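Local coordinates for ribulose-1,5-bisphosphate carboxylase/oxygenase large subunit (PDB 3QFW), which is a Rubisco-like protein of the Rubisco large-subunit family, probably acting on an enolisable, perhaps phosphorylated, substrate rather than fixing carbon dioxide, at the interface of chains A and B. Residues are numbered along the deposited sequence; one frame, centred on the assembly and turned at random. Chains: chain A/B, Ribulose-1,5-bisphosphate carboxylase/oxygenase large subunit.

A two-fold dimer builds the same junction twice, and the two copies show which of its features are constant. Contacts 1 and 2 have C-alpha centres about 30 Å apart and exchange the roles of the chains: helix 80-88 of one subunit meets the loop after strand 162-165 of the other. B:Gln82, B:Asn85 and B:Met86 face A:His167 and A:Gly168 in contact 1; A:Gln82, A:Asn85 and A:Met86 face B:His167 and B:Gly168 in contact 2. The glutamine differs: chi1 is -165° in A:Gln141 and 54° in B:Gln141. The constant bonds join the chains at two separated points, consistent with the head-to-tail Rubisco dimer.

Contact 1: the interface of chains A and B. Residues chain A 141, 167-168, 170, 172, 233, 256; chain B 82, 85-86.
Between A:His167 and A:Gly168 and the helix residues B:Gln82 and B:Asn85, the backbone geometry is simple: the two loop residues have helix-like torsions and turn successive carbonyls towards side chains of the other chain. B:Asn85 answers the first, ND2 giving a hydrogen bond to A:His167 O at 3.0 Å. The carbonyl oxygen lies close to the plane of the amide, but the nitrogen stands above the plane of the carbonyl. At the other end of the same amide, OD1 comes in plane to the edge of the A:His167 imidazole, between ND1 and CE1 and 3.1 Å from ND1, at best a bent and weak hydrogen bond if that nitrogen carries the proton. Ring and amide are turned 65° apart, so they meet edge to tip instead of stacking. B:Asn85 thus meets both backbone and ring of one residue, and its rotation is further fixed by B:Gln82 OE1, which accepts from ND2 at 3.2 Å along an almost straight N-H bond.

The second carbonyl, A:Gly168 O, is held by two amides: B:Gln82 NE2 across the interface at 2.9 Å, and A:Gln172 NE2 from its own chain, also at 2.9 Å. The bend of B:Gln82 at chi2 (63°) brings its amide over to this oxygen and lays OE1 3.3 Å from A:Ala170 CB. A:Gln172 is itself steadied by A:Ala170 N, which donates to its OE1. B:Met86, doubly bent, places its methyl CE 3.3 Å from A:Gly168 CA, a close packing against the glycine.

In the fold, helix 80-88 belongs to the N-terminal part of chain B and lies against the loop following strand 162-165 of chain A's catalytic barrel, near the expected active site.

Contact 2: the interface of chains A and B. Residues chain A 33, 35, 75, 82, 85-86; chain B 141, 166-168, 172.
Helix 80-88 of chain A, through A:Gln82, A:Asn85 and A:Met86, meets the loop after strand 162-165 of chain B, with the 3-10 helix 73-75 and the loop of A:Ser33 and A:Glu35 from chain A and the B:Gln141 loop also taking part. Two glutamine amides and two carbonyls form a closed cycle: A:Gln82 NE2 donates to B:Gly168 O at 3.0 Å and to A:Thr75 O at 3.2 Å, while B:Gln172 NE2 donates to the same oxygens, reaching A:Thr75 O at 3.1 Å. The amide planes are 76° apart, and each carbonyl is shared between a donor of its own chain and one of the other. A:Asn85 ND2 donates to B:His167 O at 3.0 Å and to A:Gln82 OE1, with OD1 at the histidine ring edge. An alanine in place of A:Gln82 would probably leave B:Gly168 O without its cross-chain donor, A:Thr75 O without its own-chain one, and A:Asn85 freer to turn away from B:His167.

B:Gln141 turns towards chain A, with CG between its backbone N and carbonyl carbon (chi1 54°), and its OE1 meets A:Met86 SD tip to tip at 3.5 Å. As modelled, OE1 also lies near A:Ser33 O, another acceptor, while NE2 faces A:Thr75 CB, so the assignment of oxygen and nitrogen is doubtful. A water, 2.7 Å from A:Ser33 O, bridges that carbonyl to B:Gln141 OE1. A:Glu35, fully extended, brings OE1 in plane to the B:His167 ring edge, 3.3 Å from NE2, with the carboxylate turned 52° from the ring.

The site sits where the N-terminal region of chain A caps the barrel of chain B, beside the segment corresponding to the metal-binding Lys-Asp-Asp-Glu stretch of true Rubiscos, with histidine in the last position.

Contact 1: the interface of chains A and B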
ATOM      1  N   GLN A 141      -0.788  14.036 -18.913  1.00 37.07           N
ATOM      2  CA  GLN A 141      -1.889  13.106 -18.997  1.00 39.28           C
ATOM      3  C   GLN A 141      -3.077  13.850 -19.600  1.00 38.30           C
ATOM      4  O   GLN A 141      -3.277  15.031 -19.318  1.00 40.25           O
ATOM      5  CB  GLN A 141      -2.242  12.650 -17.587  1.00 37.09           C
ATOM      6  CG  GLN A 141      -3.106  11.446 -17.527  1.00 37.74           C
ATOM      7  CD  GLN A 141      -3.742  11.288 -16.164  1.00 38.57           C
ATOM      8  OE1 GLN A 141      -4.878  10.852 -16.058  1.00 39.66           O
ATOM      9  NE2 GLN A 141      -3.010  11.650 -15.114  1.00 40.86           N
ATOM     10  N   HIS A 167       3.317   8.401 -14.364  1.00 32.60           N
ATOM     11  CA  HIS A 167       2.856   7.350 -13.470  1.00 33.68           C
ATOM     12  C   HIS A 167       1.341   7.444 -13.328  1.00 34.01           C
ATOM     13  O   HIS A 167       0.689   6.498 -12.883  1.00 33.75           O
ATOM     14  CB  HIS A 167       3.489   7.492 -12.089  1.00 34.28           C
ATOM     15  CG  HIS A 167       2.811   8.505 -11.227  1.00 33.17           C
ATOM     16  ND1 HIS A 167       1.823   8.172 -10.323  1.00 37.91           N
ATOM     17  CD2 HIS A 167       2.959   9.847 -11.146  1.00 35.78           C
ATOM     18  CE1 HIS A 167       1.395   9.267  -9.722  1.00 35.18           C
ATOM     19  NE2 HIS A 167       2.065  10.298 -10.204  1.00 39.79           N
ATOM     20  N   GLY A 168       0.806   8.606 -13.693  1.00 33.41           N
ATOM     21  CA  GLY A 168      -0.616   8.863 -13.633  1.00 35.97           C
ATOM     22  C   GLY A 168      -1.382   8.284 -14.803  1.00 33.20           C
ATOM     23  O   GLY A 168      -2.598   8.168 -14.753  1.00 35.50           O
ATOM     24  N   ALA A 170      -2.881   5.488 -16.914  1.00 33.31           N
ATOM     25  CA  ALA A 170      -3.312   4.119 -16.684  1.00 33.20           C
ATOM     26  C   ALA A 170      -4.134   3.631 -17.862  1.00 36.36           C
ATOM     27  O   ALA A 170      -3.594   3.336 -18.920  1.00 33.32           O
ATOM     28  CB  ALA A 170      -4.114   4.012 -15.366  1.00 33.66           C
ATOM     29  N   GLN A 172      -7.282   5.274 -18.817  1.00 39.44           N
ATOM     30  CA  GLN A 172      -8.337   6.267 -18.975  1.00 38.98           C
ATOM     31  C   GLN A 172      -8.879   6.357 -20.395  1.00 38.76           C
ATOM     32  O   GLN A 172      -8.192   6.029 -21.361  1.00 42.18           O
ATOM     33  CB  GLN A 172      -7.846   7.649 -18.535  1.00 41.06           C
ATOM     34  CG  GLN A 172      -7.348   7.708 -17.102  1.00 37.90           C
ATOM     35  CD  GLN A 172      -5.839   7.549 -17.013  1.00 36.73           C
ATOM     36  OE1 GLN A 172      -5.233   6.817 -17.793  1.00 36.18           O
ATOM     37  NE2 GLN A 172      -5.226   8.255 -16.073  1.00 36.71           N
ATOM     38  N   ILE A 233       1.013   0.652  -5.128  1.00 28.73           N
ATOM     39  CA  ILE A 233      -0.352   0.768  -5.625  1.00 28.86           C
ATOM     40  C   ILE A 233      -0.928  -0.615  -5.890  1.00 29.91           C
ATOM     41  O   ILE A 233      -2.030  -0.935  -5.443  1.00 31.13           O
ATOM     42  CB  ILE A 233      -0.417   1.572  -6.944  1.00 26.97           C
ATOM     43  CG1 ILE A 233      -0.024   3.029  -6.707  1.00 28.13           C
ATOM     44  CG2 ILE A 233      -1.818   1.505  -7.542  1.00 26.40           C
ATOM     45  CD1 ILE A 233      -0.919   3.734  -5.693  1.00 27.66           C
ATOM     46  N   ALA A 256       4.872   5.727  -6.341  1.00 25.75           N
ATOM     47  CA  ALA A 256       3.523   6.172  -5.958  1.00 22.90           C
ATOM     48  C   ALA A 256       2.989   5.419  -4.722  1.00 29.01           C
ATOM     49  O   ALA A 256       3.030   4.187  -4.665  1.00 25.18           O
ATOM     50  CB  ALA A 256       2.566   6.021  -7.123  1.00 25.90           C
TER
ATOM     51  N   GLN B  82      -6.092   3.098  -9.243  1.00 24.86           N
ATOM     52  CA  GLN B  82      -5.916   4.331 -10.009  1.00 25.20           C
ATOM     53  C   GLN B  82      -6.528   5.537  -9.317  1.00 28.09           C
ATOM     54  O   GLN B  82      -5.990   6.645  -9.384  1.00 29.33           O
ATOM     55  CB  GLN B  82      -6.481   4.181 -11.421  1.00 27.28           C
ATOM     56  CG  GLN B  82      -6.367   5.438 -12.289  1.00 29.67           C
ATOM     57  CD  GLN B  82      -4.925   5.876 -12.567  1.00 32.26           C
ATOM     58  OE1 GLN B  82      -3.966   5.171 -12.245  1.00 31.60           O
ATOM     59  NE2 GLN B  82      -4.774   7.055 -13.160  1.00 31.46           N
ATOM     60  N   ASN B  85      -4.169   6.328  -6.679  1.00 28.91           N
ATOM     61  CA  ASN B  85      -3.062   6.956  -7.411  1.00 27.49           C
ATOM     62  C   ASN B  85      -3.303   8.446  -7.664  1.00 26.66           C
ATOM     63  O   ASN B  85      -2.488   9.287  -7.298  1.00 24.53           O
ATOM     64  CB  ASN B  85      -2.811   6.206  -8.727  1.00 28.41           C
ATOM     65  CG  ASN B  85      -1.481   6.571  -9.383  1.00 32.30           C
ATOM     66  OD1 ASN B  85      -0.526   6.987  -8.723  1.00 30.56           O
ATOM     67  ND2 ASN B  85      -1.422   6.409 -10.696  1.00 31.99           N
ATOM     68  N   MET B  86      -4.446   8.788  -8.254  1.00 30.45           N
ATOM     69  CA  MET B  86      -4.726  10.192  -8.548  1.00 27.62           C
ATOM     70  C   MET B  86      -5.006  11.015  -7.277  1.00 28.52           C
ATOM     71  O   MET B  86      -4.702  12.212  -7.228  1.00 27.43           O
ATOM     72  CB  MET B  86      -5.877  10.342  -9.561  1.00 31.80           C
ATOM     73  CG  MET B  86      -5.522  10.018 -11.041  1.00 31.35           C
ATOM     74  SD  MET B  86      -3.818  10.332 -11.634  1.00 27.60           S
ATOM     75  CE  MET B  86      -3.160   8.697 -11.514  1.00 34.23           C
TER

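Contact 2: the interface of chains A and B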
ATOM      1  N   SER A  33       4.890  -9.360  16.158  1.00 36.42           N
ATOM      2  CA  SER A  33       4.999 -10.785  16.384  1.00 37.05           C
ATOM      3  C   SER A  33       3.634 -11.382  16.681  1.00 37.24           C
ATOM      4  O   SER A  33       2.778 -11.512  15.804  1.00 36.27           O
ATOM      5  CB  SER A  33       5.940 -11.061  17.560  1.00 32.29           C
ATOM      6  OG  SER A  33       6.331 -12.411  17.546  1.00 43.85           O
ATOM      7  N   GLU A  35       1.415 -10.244  18.932  1.00 31.63           N
ATOM      8  CA  GLU A  35       0.403  -9.231  19.108  1.00 36.79           C
ATOM      9  C   GLU A  35      -0.542  -9.715  20.223  1.00 41.78           C
ATOM     10  O   GLU A  35      -1.761  -9.569  20.139  1.00 41.55           O
ATOM     11  CB  GLU A  35      -0.327  -9.024  17.780  1.00 40.36           C
ATOM     12  CG  GLU A  35      -1.318  -7.871  17.750  1.00 49.11           C
ATOM     13  CD  GLU A  35      -2.069  -7.805  16.432  1.00 46.37           C
ATOM     14  OE1 GLU A  35      -1.550  -8.350  15.432  1.00 46.21           O
ATOM     15  OE2 GLU A  35      -3.175  -7.225  16.398  1.00 50.72           O
ATOM     16  N   THR A  75       7.364 -16.758  10.753  1.00 33.91           N
ATOM     17  CA  THR A  75       6.180 -15.894  10.692  1.00 33.11           C
ATOM     18  C   THR A  75       6.074 -15.171   9.357  1.00 33.88           C
ATOM     19  O   THR A  75       4.999 -14.705   8.978  1.00 35.18           O
ATOM     20  CB  THR A  75       6.181 -14.833  11.811  1.00 34.79           C
ATOM     21  OG1 THR A  75       7.234 -13.883  11.586  1.00 35.99           O
ATOM     22  CG2 THR A  75       6.376 -15.484  13.157  1.00 39.97           C
ATOM     23  N   GLN A  82       3.155 -10.580   2.717  1.00 24.66           N
ATOM     24  CA  GLN A  82       3.265 -11.115   4.074  1.00 25.85           C
ATOM     25  C   GLN A  82       4.537 -10.685   4.795  1.00 26.51           C
ATOM     26  O   GLN A  82       4.537 -10.501   6.019  1.00 27.81           O
ATOM     27  CB  GLN A  82       3.158 -12.643   4.056  1.00 27.95           C
ATOM     28  CG  GLN A  82       3.328 -13.318   5.426  1.00 30.80           C
ATOM     29  CD  GLN A  82       2.269 -12.913   6.447  1.00 30.31           C
ATOM     30  OE1 GLN A  82       1.345 -12.161   6.139  1.00 28.68           O
ATOM     31  NE2 GLN A  82       2.415 -13.399   7.676  1.00 29.33           N
ATOM     32  N   ASN A  85       3.829  -7.256   5.750  1.00 28.42           N
ATOM     33  CA  ASN A  85       2.927  -7.455   6.890  1.00 26.61           C
ATOM     34  C   ASN A  85       3.677  -7.640   8.208  1.00 27.64           C
ATOM     35  O   ASN A  85       3.485  -6.878   9.160  1.00 28.15           O
ATOM     36  CB  ASN A  85       1.989  -8.647   6.628  1.00 27.73           C
ATOM     37  CG  ASN A  85       0.752  -8.661   7.557  1.00 31.31           C
ATOM     38  OD1 ASN A  85       0.380  -7.645   8.150  1.00 29.29           O
ATOM     39  ND2 ASN A  85       0.119  -9.824   7.673  1.00 28.38           N
ATOM     40  N   MET A  86       4.556  -8.636   8.265  1.00 30.05           N
ATOM     41  CA  MET A  86       5.264  -8.925   9.507  1.00 30.05           C
ATOM     42  C   MET A  86       6.291  -7.844   9.869  1.00 29.95           C
ATOM     43  O   MET A  86       6.572  -7.621  11.049  1.00 31.58           O
ATOM     44  CB  MET A  86       5.914 -10.322   9.471  1.00 30.95           C
ATOM     45  CG  MET A  86       4.917 -11.500   9.561  1.00 29.16           C
ATOM     46  SD  MET A  86       3.439 -11.275  10.639  1.00 26.63           S
ATOM     47  CE  MET A  86       2.186 -11.235   9.397  1.00 30.20           C
TER
ATOM     48  N   GLN B 141      -0.006 -16.628  16.608  1.00 35.79           N
ATOM     49  CA  GLN B 141       0.217 -17.292  15.318  1.00 36.72           C
ATOM     50  C   GLN B 141       1.241 -18.449  15.308  1.00 39.96           C
ATOM     51  O   GLN B 141       1.444 -19.087  14.280  1.00 44.94           O
ATOM     52  CB  GLN B 141       0.590 -16.270  14.226  1.00 37.58           C
ATOM     53  CG  GLN B 141       1.764 -15.362  14.554  1.00 40.43           C
ATOM     54  CD  GLN B 141       2.367 -14.703  13.315  1.00 41.15           C
ATOM     55  OE1 GLN B 141       2.450 -13.476  13.224  1.00 43.67           O
ATOM     56  NE2 GLN B 141       2.803 -15.520  12.360  1.00 36.72           N
ATOM     57  N   ASP B 166      -5.786 -13.799  13.530  1.00 32.89           N
ATOM     58  CA  ASP B 166      -4.750 -12.796  13.671  1.00 36.49           C
ATOM     59  C   ASP B 166      -4.469 -12.314  12.243  1.00 31.46           C
ATOM     60  O   ASP B 166      -4.477 -13.106  11.297  1.00 30.75           O
ATOM     61  CB  ASP B 166      -3.507 -13.432  14.291  1.00 36.47           C
ATOM     62  CG  ASP B 166      -2.366 -12.452  14.465  1.00 41.42           C
ATOM     63  OD1 ASP B 166      -2.054 -11.704  13.522  1.00 40.76           O
ATOM     64  OD2 ASP B 166      -1.776 -12.426  15.557  1.00 46.52           O
ATOM     65  N   HIS B 167      -4.273 -11.013  12.073  1.00 32.09           N
ATOM     66  CA  HIS B 167      -4.016 -10.483  10.737  1.00 34.17           C
ATOM     67  C   HIS B 167      -2.648 -10.956  10.256  1.00 33.67           C
ATOM     68  O   HIS B 167      -2.335 -10.882   9.068  1.00 32.69           O
ATOM     69  CB  HIS B 167      -4.030  -8.962  10.745  1.00 35.07           C
ATOM     70  CG  HIS B 167      -2.738  -8.362  11.189  1.00 32.18           C
ATOM     71  ND1 HIS B 167      -1.753  -7.977  10.301  1.00 37.41           N
ATOM     72  CD2 HIS B 167      -2.251  -8.113  12.425  1.00 34.14           C
ATOM     73  CE1 HIS B 167      -0.720  -7.506  10.975  1.00 33.85           C
ATOM     74  NE2 HIS B 167      -0.998  -7.573  12.265  1.00 38.12           N
ATOM     75  N   GLY B 168      -1.833 -11.410  11.201  1.00 33.52           N
ATOM     76  CA  GLY B 168      -0.512 -11.929  10.909  1.00 32.92           C
ATOM     77  C   GLY B 168      -0.524 -13.351  10.397  1.00 31.93           C
ATOM     78  O   GLY B 168       0.469 -13.839   9.852  1.00 33.07           O
ATOM     79  N   GLN B 172       1.704 -19.689   6.621  1.00 39.59           N
ATOM     80  CA  GLN B 172       2.951 -20.190   7.190  1.00 38.73           C
ATOM     81  C   GLN B 172       2.924 -21.704   7.386  1.00 39.17           C
ATOM     82  O   GLN B 172       1.878 -22.279   7.655  1.00 40.34           O
ATOM     83  CB  GLN B 172       3.249 -19.493   8.517  1.00 39.41           C
ATOM     84  CG  GLN B 172       3.416 -17.983   8.404  1.00 35.67           C
ATOM     85  CD  GLN B 172       2.143 -17.225   8.756  1.00 37.26           C
ATOM     86  OE1 GLN B 172       1.041 -17.648   8.415  1.00 33.81           O
ATOM     87  NE2 GLN B 172       2.294 -16.110   9.460  1.00 37.15           N
TER
HETATM   88  O   HOH W   1       0.868 -10.782  14.046  1.00 40.57           O